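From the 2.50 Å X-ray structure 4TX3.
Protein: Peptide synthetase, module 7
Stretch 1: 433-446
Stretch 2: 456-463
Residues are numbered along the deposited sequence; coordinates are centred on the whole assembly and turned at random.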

# COMPACT_ATOMS: atom_id res chain seq x y z
N ALA B 433 -34.35 3.36 3.88
CA ALA B 433 -34.32 1.92 3.74
C ALA B 433 -34.97 1.47 2.42
O ALA B 433 -34.50 0.54 1.77
CB ALA B 433 -35.01 1.26 4.93
N SER B 434 -36.06 2.14 2.04
CA SER B 434 -36.70 1.93 0.75
C SER B 434 -35.75 2.26 -0.41
O SER B 434 -35.62 1.48 -1.37
CB SER B 434 -37.95 2.79 0.63
OG SER B 434 -38.84 2.51 1.68
N LEU B 435 -35.11 3.41 -0.32
CA LEU B 435 -34.12 3.81 -1.30
C LEU B 435 -33.03 2.78 -1.44
O LEU B 435 -32.70 2.39 -2.56
CB LEU B 435 -33.50 5.15 -0.92
CG LEU B 435 -34.03 6.35 -1.70
CD1 LEU B 435 -33.45 7.62 -1.12
CD2 LEU B 435 -33.70 6.21 -3.19
N ALA B 436 -32.48 2.34 -0.31
CA ALA B 436 -31.40 1.35 -0.34
C ALA B 436 -31.88 0.07 -0.98
O ALA B 436 -31.22 -0.47 -1.87
CB ALA B 436 -30.86 1.08 1.05
N ARG B 437 -33.05 -0.42 -0.55
CA ARG B 437 -33.57 -1.66 -1.11
C ARG B 437 -33.94 -1.54 -2.59
O ARG B 437 -33.74 -2.48 -3.37
CB ARG B 437 -34.78 -2.14 -0.29
CG ARG B 437 -34.38 -2.73 1.07
CD ARG B 437 -35.56 -2.91 2.02
NE ARG B 437 -36.45 -3.99 1.59
CZ ARG B 437 -37.77 -4.00 1.79
NH1 ARG B 437 -38.36 -2.97 2.39
NH2 ARG B 437 -38.49 -5.03 1.36
N ARG B 438 -34.45 -0.39 -3.00
CA ARG B 438 -34.77 -0.19 -4.42
C ARG B 438 -33.51 -0.14 -5.28
O ARG B 438 -33.49 -0.67 -6.40
CB ARG B 438 -35.62 1.07 -4.59
CG ARG B 438 -37.08 0.74 -4.41
CD ARG B 438 -37.93 1.93 -4.04
NE ARG B 438 -39.32 1.52 -3.89
CZ ARG B 438 -40.26 2.24 -3.27
NH1 ARG B 438 -39.96 3.42 -2.74
NH2 ARG B 438 -41.50 1.78 -3.19
N LEU B 439 -32.43 0.45 -4.76
CA LEU B 439 -31.19 0.50 -5.52
C LEU B 439 -30.69 -0.92 -5.75
O LEU B 439 -30.23 -1.25 -6.86
CB LEU B 439 -30.13 1.36 -4.82
CG LEU B 439 -28.77 1.31 -5.54
CD1 LEU B 439 -28.83 1.83 -6.98
CD2 LEU B 439 -27.69 2.04 -4.75
N VAL B 440 -30.81 -1.79 -4.74
CA VAL B 440 -30.44 -3.20 -4.91
C VAL B 440 -31.32 -3.87 -5.97
O VAL B 440 -30.82 -4.61 -6.83
CB VAL B 440 -30.53 -3.99 -3.58
CG1 VAL B 440 -30.28 -5.48 -3.82
CG2 VAL B 440 -29.55 -3.44 -2.56
N ARG B 441 -32.62 -3.59 -5.93
CA ARG B 441 -33.54 -4.15 -6.91
C ARG B 441 -33.22 -3.69 -8.32
O ARG B 441 -33.19 -4.50 -9.25
CB ARG B 441 -34.99 -3.82 -6.54
CG ARG B 441 -35.42 -4.51 -5.25
CD ARG B 441 -36.76 -5.24 -5.37
NE ARG B 441 -36.91 -6.05 -6.58
CZ ARG B 441 -37.98 -5.98 -7.39
NH1 ARG B 441 -38.97 -5.12 -7.12
NH2 ARG B 441 -38.05 -6.75 -8.47
N VAL B 442 -32.95 -2.39 -8.48
CA VAL B 442 -32.59 -1.88 -9.80
C VAL B 442 -31.34 -2.57 -10.29
O VAL B 442 -31.27 -2.99 -11.44
CB VAL B 442 -32.38 -0.34 -9.79
CG1 VAL B 442 -31.69 0.13 -11.06
CG2 VAL B 442 -33.69 0.37 -9.58
N LEU B 443 -30.35 -2.69 -9.42
CA LEU B 443 -29.11 -3.37 -9.79
C LEU B 443 -29.33 -4.85 -10.17
O LEU B 443 -28.73 -5.34 -11.13
CB LEU B 443 -28.09 -3.26 -8.66
CG LEU B 443 -27.52 -1.84 -8.57
CD1 LEU B 443 -27.06 -1.52 -7.18
CD2 LEU B 443 -26.40 -1.63 -9.58
N GLU B 444 -30.22 -5.55 -9.48
CA GLU B 444 -30.53 -6.93 -9.89
C GLU B 444 -31.17 -7.03 -11.29
O GLU B 444 -30.66 -7.75 -12.16
CB GLU B 444 -31.42 -7.60 -8.85
CG GLU B 444 -30.76 -7.78 -7.50
CD GLU B 444 -31.75 -8.09 -6.39
OE1 GLU B 444 -32.97 -7.85 -6.58
OE2 GLU B 444 -31.32 -8.57 -5.31
N GLN B 445 -32.28 -6.31 -11.50
CA GLN B 445 -32.98 -6.29 -12.80
C GLN B 445 -32.07 -5.95 -13.96
O GLN B 445 -32.11 -6.55 -15.03
CB GLN B 445 -34.14 -5.29 -12.78
CG GLN B 445 -35.08 -5.47 -11.62
CD GLN B 445 -36.04 -4.31 -11.48
OE1 GLN B 445 -36.52 -3.75 -12.47
NE2 GLN B 445 -36.33 -3.94 -10.24
N VAL B 446 -31.25 -4.94 -13.74
CA VAL B 446 -30.43 -4.40 -14.78
C VAL B 446 -29.28 -5.38 -15.06
O VAL B 446 -28.82 -5.53 -16.20
CB VAL B 446 -29.96 -2.97 -14.37
CG1 VAL B 446 -28.49 -2.80 -14.53
CG2 VAL B 446 -30.76 -1.90 -15.13
N ASP B 456 -39.56 0.64 -17.36
CA ASP B 456 -39.83 -0.75 -17.02
C ASP B 456 -39.19 -1.22 -15.71
O ASP B 456 -39.22 -2.40 -15.43
CB ASP B 456 -39.32 -1.71 -18.11
CG ASP B 456 -39.65 -1.26 -19.51
OD1 ASP B 456 -40.75 -0.69 -19.72
OD2 ASP B 456 -38.79 -1.53 -20.40
N LEU B 457 -38.58 -0.31 -14.95
CA LEU B 457 -37.95 -0.71 -13.69
C LEU B 457 -39.03 -0.99 -12.65
O LEU B 457 -39.91 -0.16 -12.40
CB LEU B 457 -36.99 0.37 -13.19
CG LEU B 457 -35.73 0.66 -14.01
CD1 LEU B 457 -34.86 1.71 -13.34
CD2 LEU B 457 -34.92 -0.60 -14.32
N ASP B 458 -38.96 -2.17 -12.04
CA ASP B 458 -39.86 -2.53 -10.96
C ASP B 458 -39.28 -2.07 -9.62
O ASP B 458 -38.21 -2.51 -9.22
CB ASP B 458 -40.11 -4.03 -10.96
CG ASP B 458 -41.07 -4.47 -9.86
OD1 ASP B 458 -41.90 -3.64 -9.41
OD2 ASP B 458 -40.99 -5.64 -9.42
N ILE B 459 -39.99 -1.19 -8.94
CA ILE B 459 -39.54 -0.70 -7.65
C ILE B 459 -40.54 -1.06 -6.56
O ILE B 459 -40.51 -0.48 -5.46
CB ILE B 459 -39.36 0.82 -7.65
CG1 ILE B 459 -40.71 1.49 -7.91
CG2 ILE B 459 -38.32 1.22 -8.67
CD1 ILE B 459 -40.68 2.97 -7.83
N LEU B 460 -41.45 -1.97 -6.86
CA LEU B 460 -42.38 -2.45 -5.86
C LEU B 460 -41.59 -3.18 -4.79
O LEU B 460 -40.77 -4.05 -5.11
CB LEU B 460 -43.43 -3.37 -6.47
CG LEU B 460 -44.46 -3.87 -5.45
CD1 LEU B 460 -45.34 -2.71 -5.00
CD2 LEU B 460 -45.28 -5.02 -6.00
N LEU B 461 -41.80 -2.82 -3.53
CA LEU B 461 -41.12 -3.49 -2.42
C LEU B 461 -42.08 -4.34 -1.59
O LEU B 461 -43.16 -3.87 -1.19
CB LEU B 461 -40.42 -2.47 -1.51
CG LEU B 461 -39.15 -1.76 -1.98
CD1 LEU B 461 -38.80 -0.66 -0.99
CD2 LEU B 461 -38.00 -2.75 -2.16
N ASP B 462 -41.68 -5.59 -1.34
CA ASP B 462 -42.38 -6.51 -0.43
C ASP B 462 -42.35 -5.99 1.01
O ASP B 462 -41.48 -5.18 1.37
CB ASP B 462 -41.75 -7.90 -0.50
CG ASP B 462 -40.22 -7.86 -0.58
OD1 ASP B 462 -39.68 -6.90 -1.19
OD2 ASP B 462 -39.54 -8.76 -0.02
N ASP B 463 -43.29 -6.42 1.85
CA ASP B 463 -43.29 -6.00 3.25
C ASP B 463 -43.13 -7.20 4.18
O ASP B 463 -43.85 -7.32 5.16
CB ASP B 463 -44.58 -5.25 3.59

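One face of a helix reads the backbone of an irregular segment almost carbonyl by carbonyl: the side chains of Q445, R441, R438 and R437 donate to the main-chain oxygens of D458, L460, I459 and D462. Arginine and glutamine suit the task, being long enough to reach from the helix and carrying N-H groups at their ends.

Q445 makes the shortest hydrogen bond. Its amide pairs with both backbone groups of D458, NE2 donating to O at 2.6 Å while OE1 accepts from N at 2.9 Å, a two-way match that suits glutamine. R438 sends NE to I459 O (2.8 Å), and R437 reaches D462 O through NH2 (3.0 Å), with a longer salt bridge from NH2 to D462 OD1 (3.4 Å).

R441 adds charge: its NH1 lies 3.1 Å from D458 OD2 in a salt bridge and bonds weakly to L460 O (2.9 Å). The same carboxylate is shared, since D458 OD1 accepts from L460 N (3.1 Å), so one carboxylate serves both the helix and its own stretch.

Leucines supply the apolar part of the contact. L461, the residue most covered, points toward the helix, and its CD1 lies over a guanidinium face of both R437 and R438, leaving their edges free to donate. At the other end, buried L457 packs CD1 against V442 CG2 (4.2 Å).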